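Local atomic coordinates of (R)-specific secondary-alkylsulfatase (Pseudomonas sp., PDB entry 4AXH), a protein that catalyses the enantioselective, zinc-dependent hydrolysis of secondary alkyl sulfates with strict inversion of configuration, turning (R)-sulfate esters into (S)-alcohols and sulfate. Residues A[73-78]-A[153-158]; A[81-86]-A[255-260]. One frame throughout, in Å; residues are numbered along the deposited sequence. Where two conformers were deposited one is given.

How the contacts relate
Two interlaced long-range contacts show how a short β-hairpin can be fastened to a larger fold. After two helices and strand 67-70, the chain forms strand 74-76, turns, and returns as strand 82-85; the pair forms a small antiparallel sheet. It then runs through several strands of the eight-stranded sheet before helix 153-164 comes back to strand 74-76, closing contact 1 around 74 residues. Much later, the loop between helix 222-233 and strand 266-268 meets the returning strand in contact 2, closing 168. Because the segments alternate, the two loops cross. Ile75 pairs with Val83 and Trp84 between the contacts, so the hairpin is tied to a helix and a loop of the metallo-β-lactamase part of the chain.

Contact 1: residues A[73-78]-A[153-158]; sequences GQIKNA and AETARA
The hydroxyl of Thr155, whose methyl group touches Ile75, is gripped by two polar partners, the carboxylate of Asp131 and the hydroxyl of Thr152. With OG1 set between the backbone N and the carbonyl carbon (chi1 60°), CG2 is left anti to the carbonyl carbon, where it lies 3.9 Å from Ile75 CD1. Here the first turns of helix 153-164, part of the metallo-β-lactamase domain, pack against strand 74-76, one arm of a β-hairpin, with the axes of the two short segments 8.6 Å apart at closest approach and 126° between their directions.

Ile75 is the strand's main apolar contribution, and its branches divide the work. CD1 reaches Ala158 CB at 3.7 Å, one turn beyond Glu154, and the Ile75 side chain as a whole crosses that of Thr155 at about a right angle. CG2, on the other branch, rests on the helix backbone, 3.7 Å from Glu154 O, a carbonyl already engaged by the N-H of Ala158 within the helix. Trp84 of the partner strand also touches Ile75, adding an aromatic neighbour to this buried residue.

The Glu154 chain bends at chi2 (86°), which sets where CD lies. OE1 accepts the backbone N-H of Thr258, fixing one end of the carboxylate to a neighbouring loop, while the aliphatic part packs against the strand, with CG 4.0 Å from Lys76 O.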
loop_
_atom_site.group_PDB
_atom_site.type_symbol
_atom_site.label_atom_id
_atom_site.label_comp_id
_atom_site.label_asym_id
_atom_site.label_seq_id
_atom_site.Cartn_x
_atom_site.Cartn_y
_atom_site.Cartn_z
ATOM N N GLY A 73 36.426 18.046 5.048
ATOM C CA GLY A 73 36.337 19.108 4.058
ATOM C C GLY A 73 35.143 19.097 3.131
ATOM O O GLY A 73 34.075 18.572 3.464
ATOM N N GLN A 74 35.327 19.730 1.968
ATOM C CA GLN A 74 34.304 19.870 0.955
ATOM C C GLN A 74 34.660 19.077 -0.309
ATOM O O GLN A 74 35.834 18.852 -0.622
ATOM C CB GLN A 74 34.153 21.347 0.535
ATOM C CG GLN A 74 33.805 22.340 1.619
ATOM C CD GLN A 74 33.904 23.758 1.096
ATOM O OE1 GLN A 74 34.915 24.177 0.508
ATOM N NE2 GLN A 74 32.857 24.536 1.309
ATOM N N ILE A 75 33.614 18.728 -1.068
ATOM C CA ILE A 75 33.681 18.106 -2.368
ATOM C C ILE A 75 32.915 19.100 -3.256
ATOM O O ILE A 75 31.789 19.488 -2.924
ATOM C CB ILE A 75 33.063 16.686 -2.370
ATOM C CG1 ILE A 75 33.841 15.730 -1.449
ATOM C CG2 ILE A 75 32.964 16.128 -3.808
ATOM C CD1 ILE A 75 33.065 14.449 -1.103
ATOM N N LYS A 76 33.536 19.535 -4.351
ATOM C CA LYS A 76 32.940 20.489 -5.283
ATOM C C LYS A 76 32.592 19.850 -6.616
ATOM O O LYS A 76 33.161 18.811 -6.985
ATOM C CB LYS A 76 33.896 21.672 -5.505
ATOM C CG LYS A 76 34.019 22.604 -4.301
ATOM C CD LYS A 76 35.422 23.190 -4.159
ATOM C CE LYS A 76 36.173 22.654 -2.952
ATOM N NZ LYS A 76 36.598 21.219 -3.098
ATOM N N ASN A 77 31.647 20.491 -7.338
ATOM C CA ASN A 77 31.151 20.134 -8.670
ATOM C C ASN A 77 32.171 20.666 -9.706
ATOM O O ASN A 77 33.132 21.336 -9.311
ATOM C CB ASN A 77 29.777 20.813 -8.861
ATOM C CG ASN A 77 29.124 20.580 -10.199
ATOM O OD1 ASN A 77 29.300 21.356 -11.163
ATOM N ND2 ASN A 77 28.392 19.480 -10.296
ATOM N N ALA A 78 31.948 20.417 -11.036
ATOM C CA ALA A 78 32.792 20.966 -12.105
ATOM C C ALA A 78 32.752 22.490 -12.098
ATOM O O ALA A 78 33.800 23.134 -12.202
ATOM C CB ALA A 78 32.364 20.443 -13.451
ATOM N N ALA A 153 28.629 11.338 -9.153
ATOM C CA ALA A 153 29.915 11.113 -9.816
ATOM C C ALA A 153 31.061 11.803 -9.054
ATOM O O ALA A 153 32.163 11.237 -8.931
ATOM C CB ALA A 153 29.824 11.614 -11.253
ATOM N N GLU A 154 30.779 13.005 -8.498
ATOM C CA GLU A 154 31.752 13.805 -7.732
ATOM C C GLU A 154 32.121 13.143 -6.419
ATOM O O GLU A 154 33.296 13.148 -6.054
ATOM C CB GLU A 154 31.264 15.264 -7.510
ATOM C CG GLU A 154 30.931 16.031 -8.785
ATOM C CD GLU A 154 29.515 15.814 -9.270
ATOM O OE1 GLU A 154 28.842 14.897 -8.751
ATOM O OE2 GLU A 154 29.078 16.545 -10.187
ATOM N N THR A 155 31.131 12.533 -5.729
ATOM C CA THR A 155 31.383 11.823 -4.477
ATOM C C THR A 155 32.096 10.492 -4.712
ATOM O O THR A 155 33.087 10.198 -4.025
ATOM C CB THR A 155 30.186 11.871 -3.500
ATOM O OG1 THR A 155 29.041 11.274 -4.091
ATOM C CG2 THR A 155 29.854 13.291 -3.042
ATOM N N ALA A 156 31.672 9.740 -5.744
ATOM C CA ALA A 156 32.324 8.488 -6.161
ATOM C C ALA A 156 33.807 8.720 -6.428
ATOM O O ALA A 156 34.657 7.980 -5.931
ATOM C CB ALA A 156 31.664 7.963 -7.415
ATOM N N ARG A 157 34.110 9.791 -7.166
ATOM C CA ARG A 157 35.472 10.210 -7.501
ATOM C C ARG A 157 36.262 10.597 -6.260
ATOM O O ARG A 157 37.393 10.147 -6.103
ATOM C CB ARG A 157 35.446 11.371 -8.534
ATOM C CG ARG A 157 36.779 11.700 -9.170
ATOM C CD ARG A 157 37.203 10.714 -10.244
ATOM N NE ARG A 157 37.848 9.510 -9.702
ATOM C CZ ARG A 157 39.116 9.456 -9.327
ATOM N NH1 ARG A 157 39.891 10.535 -9.424
ATOM N NH2 ARG A 157 39.619 8.333 -8.823
ATOM N N ALA A 158 35.673 11.407 -5.376
ATOM C CA ALA A 158 36.331 11.821 -4.144
ATOM C C ALA A 158 36.638 10.639 -3.213
ATOM O O ALA A 158 37.728 10.588 -2.658
ATOM C CB ALA A 158 35.503 12.883 -3.436
#

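Contact 2: residues A[81-86]-A[255-260]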
loop_
_atom_site.group_PDB
_atom_site.type_symbol
_atom_site.label_atom_id
_atom_site.label_comp_id
_atom_site.label_asym_id
_atom_site.label_seq_id
_atom_site.Cartn_x
_atom_site.Cartn_y
_atom_site.Cartn_z
ATOM N N GLN A 81 30.928 24.662 -7.405
ATOM C CA GLN A 81 29.897 24.712 -6.349
ATOM C C GLN A 81 30.023 23.498 -5.412
ATOM O O GLN A 81 30.319 22.395 -5.870
ATOM C CB GLN A 81 28.465 24.740 -6.897
ATOM C CG GLN A 81 28.242 25.346 -8.267
ATOM C CD GLN A 81 26.856 24.976 -8.757
ATOM O OE1 GLN A 81 26.617 23.897 -9.319
ATOM N NE2 GLN A 81 25.891 25.828 -8.499
ATOM N N VAL A 82 29.735 23.706 -4.105
ATOM C CA VAL A 82 29.818 22.693 -3.046
ATOM C C VAL A 82 28.750 21.621 -3.246
ATOM O O VAL A 82 27.580 21.951 -3.437
ATOM C CB VAL A 82 29.803 23.297 -1.604
ATOM C CG1 VAL A 82 30.272 22.270 -0.576
ATOM C CG2 VAL A 82 30.675 24.541 -1.517
ATOM N N VAL A 83 29.190 20.349 -3.237
ATOM C CA VAL A 83 28.383 19.138 -3.407
ATOM C C VAL A 83 28.150 18.477 -2.042
ATOM O O VAL A 83 27.036 18.021 -1.763
ATOM C CB VAL A 83 29.059 18.152 -4.426
ATOM C CG1 VAL A 83 28.439 16.756 -4.401
ATOM C CG2 VAL A 83 28.998 18.709 -5.826
ATOM N N TRP A 84 29.237 18.389 -1.230
ATOM C CA TRP A 84 29.268 17.746 0.066
ATOM C C TRP A 84 30.180 18.530 0.984
ATOM O O TRP A 84 31.352 18.734 0.654
ATOM C CB TRP A 84 29.814 16.318 -0.083
ATOM C CG TRP A 84 29.616 15.457 1.134
ATOM C CD1 TRP A 84 30.569 15.059 2.029
ATOM C CD2 TRP A 84 28.373 14.896 1.590
ATOM N NE1 TRP A 84 29.996 14.264 3.007
ATOM C CE2 TRP A 84 28.652 14.151 2.759
ATOM C CE3 TRP A 84 27.052 14.947 1.116
ATOM C CZ2 TRP A 84 27.667 13.424 3.426
ATOM C CZ3 TRP A 84 26.072 14.247 1.798
ATOM C CH2 TRP A 84 26.380 13.487 2.926
ATOM N N ASP A 85 29.651 18.949 2.146
ATOM C CA ASP A 85 30.375 19.732 3.147
ATOM C C ASP A 85 30.206 19.114 4.533
ATOM O O ASP A 85 29.099 19.089 5.072
ATOM C CB ASP A 85 29.888 21.206 3.132
ATOM C CG ASP A 85 30.834 22.235 3.739
ATOM O OD1 ASP A 85 31.874 21.821 4.335
ATOM O OD2 ASP A 85 30.529 23.457 3.630
ATOM N N MET A 86 31.297 18.580 5.079
ATOM C CA MET A 86 31.337 17.972 6.412
ATOM C C MET A 86 31.706 19.023 7.478
ATOM O O MET A 86 31.288 18.893 8.625
ATOM C CB MET A 86 32.320 16.795 6.449
ATOM C CG MET A 86 31.685 15.492 6.047
ATOM S SD MET A 86 30.413 14.879 7.204
ATOM C CE MET A 86 31.419 14.657 8.642
ATOM N N THR A 255 24.300 17.902 -2.852
ATOM C CA THR A 255 23.827 19.091 -3.539
ATOM C C THR A 255 24.590 19.393 -4.838
ATOM O O THR A 255 25.777 19.102 -4.934
ATOM C CB THR A 255 23.753 20.265 -2.535
ATOM O OG1 THR A 255 23.195 21.385 -3.188
ATOM C CG2 THR A 255 25.110 20.650 -1.941
ATOM N N ASN A 256 23.898 19.978 -5.834
ATOM C CA ASN A 256 24.453 20.432 -7.116
ATOM C C ASN A 256 25.326 19.369 -7.829
ATOM O O ASN A 256 26.362 19.693 -8.433
ATOM C CB ASN A 256 25.240 21.751 -6.897
ATOM C CG ASN A 256 24.463 22.841 -6.206
ATOM O OD1 ASN A 256 23.500 23.374 -6.757
ATOM N ND2 ASN A 256 24.871 23.199 -4.980
ATOM N N ALA A 257 24.894 18.105 -7.793
ATOM C CA ALA A 257 25.717 17.051 -8.366
ATOM C C ALA A 257 25.116 16.243 -9.517
ATOM O O ALA A 257 23.970 16.476 -9.929
ATOM C CB ALA A 257 26.213 16.154 -7.264
ATOM N N THR A 258 25.905 15.303 -10.058
ATOM C CA THR A 258 25.464 14.519 -11.202
ATOM C C THR A 258 25.144 13.059 -10.825
ATOM O O THR A 258 25.990 12.383 -10.230
ATOM C CB THR A 258 26.507 14.646 -12.321
ATOM O OG1 THR A 258 27.719 14.061 -11.855
ATOM C CG2 THR A 258 26.809 16.095 -12.685
ATOM N N ASN A 259 23.925 12.583 -11.183
ATOM C CA ASN A 259 23.486 11.208 -10.958
ATOM C C ASN A 259 23.564 10.420 -12.277
ATOM O O ASN A 259 23.084 10.858 -13.335
ATOM C CB ASN A 259 22.080 11.150 -10.361
ATOM C CG ASN A 259 21.876 12.036 -9.157
ATOM O OD1 ASN A 259 21.005 12.922 -9.137
ATOM N ND2 ASN A 259 22.708 11.851 -8.139
ATOM N N THR A 260 24.216 9.255 -12.202
ATOM C CA THR A 260 24.498 8.402 -13.350
ATOM C C THR A 260 23.850 7.035 -13.230
ATOM O O THR A 260 23.456 6.619 -12.141
ATOM C CB THR A 260 26.038 8.277 -13.580
ATOM O OG1 THR A 260 26.590 7.327 -12.668
ATOM C CG2 THR A 260 26.782 9.619 -13.518
#
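Thr255 holds OG1 anti to its backbone N (chi1 -175°), which puts CG2 between the backbone N and the carbonyl carbon, 3.2 Å from Val82 O; OG1 is hydrogen-bonded to Tyr535 OH. Asn256 has CG anti to the carbonyl carbon, and its ND2 reaches Val82 O in a weak hydrogen bond of 3.4 Å. The strand carries a classic β bulge here, with Val83 and Trp84 both facing Ile75, and the chain turns a corner at Val83.

Val83 O receives the Thr255 N-H in the contact's strong hydrogen bond, 2.9 Å long and nearly straight (174° at the hydrogen). The donor lies in the carbonyl plane on a lone pair, with a C=O...N angle of 140°. Thr255 O in turn lies 3.0 Å from Val83 CA in a CA-H...O contact. Val83 CG1 meanwhile meets Ala257 CB at 3.7 Å. At Gln81 the side chain crosses that of Asn256 at about a right angle, with OE1 3.5 Å from Asn256 CB; this oxygen also takes a weak bond from Lys540.

The loop, part of the metallo-β-lactamase region, meets the hairpin at the start of strand 82-85, around the corner at Val83, while Val83 also touches Thr155 and Ala257 touches Glu154, both on helix 153-164, and strand 74-76 pairs with the strand as its hairpin partner.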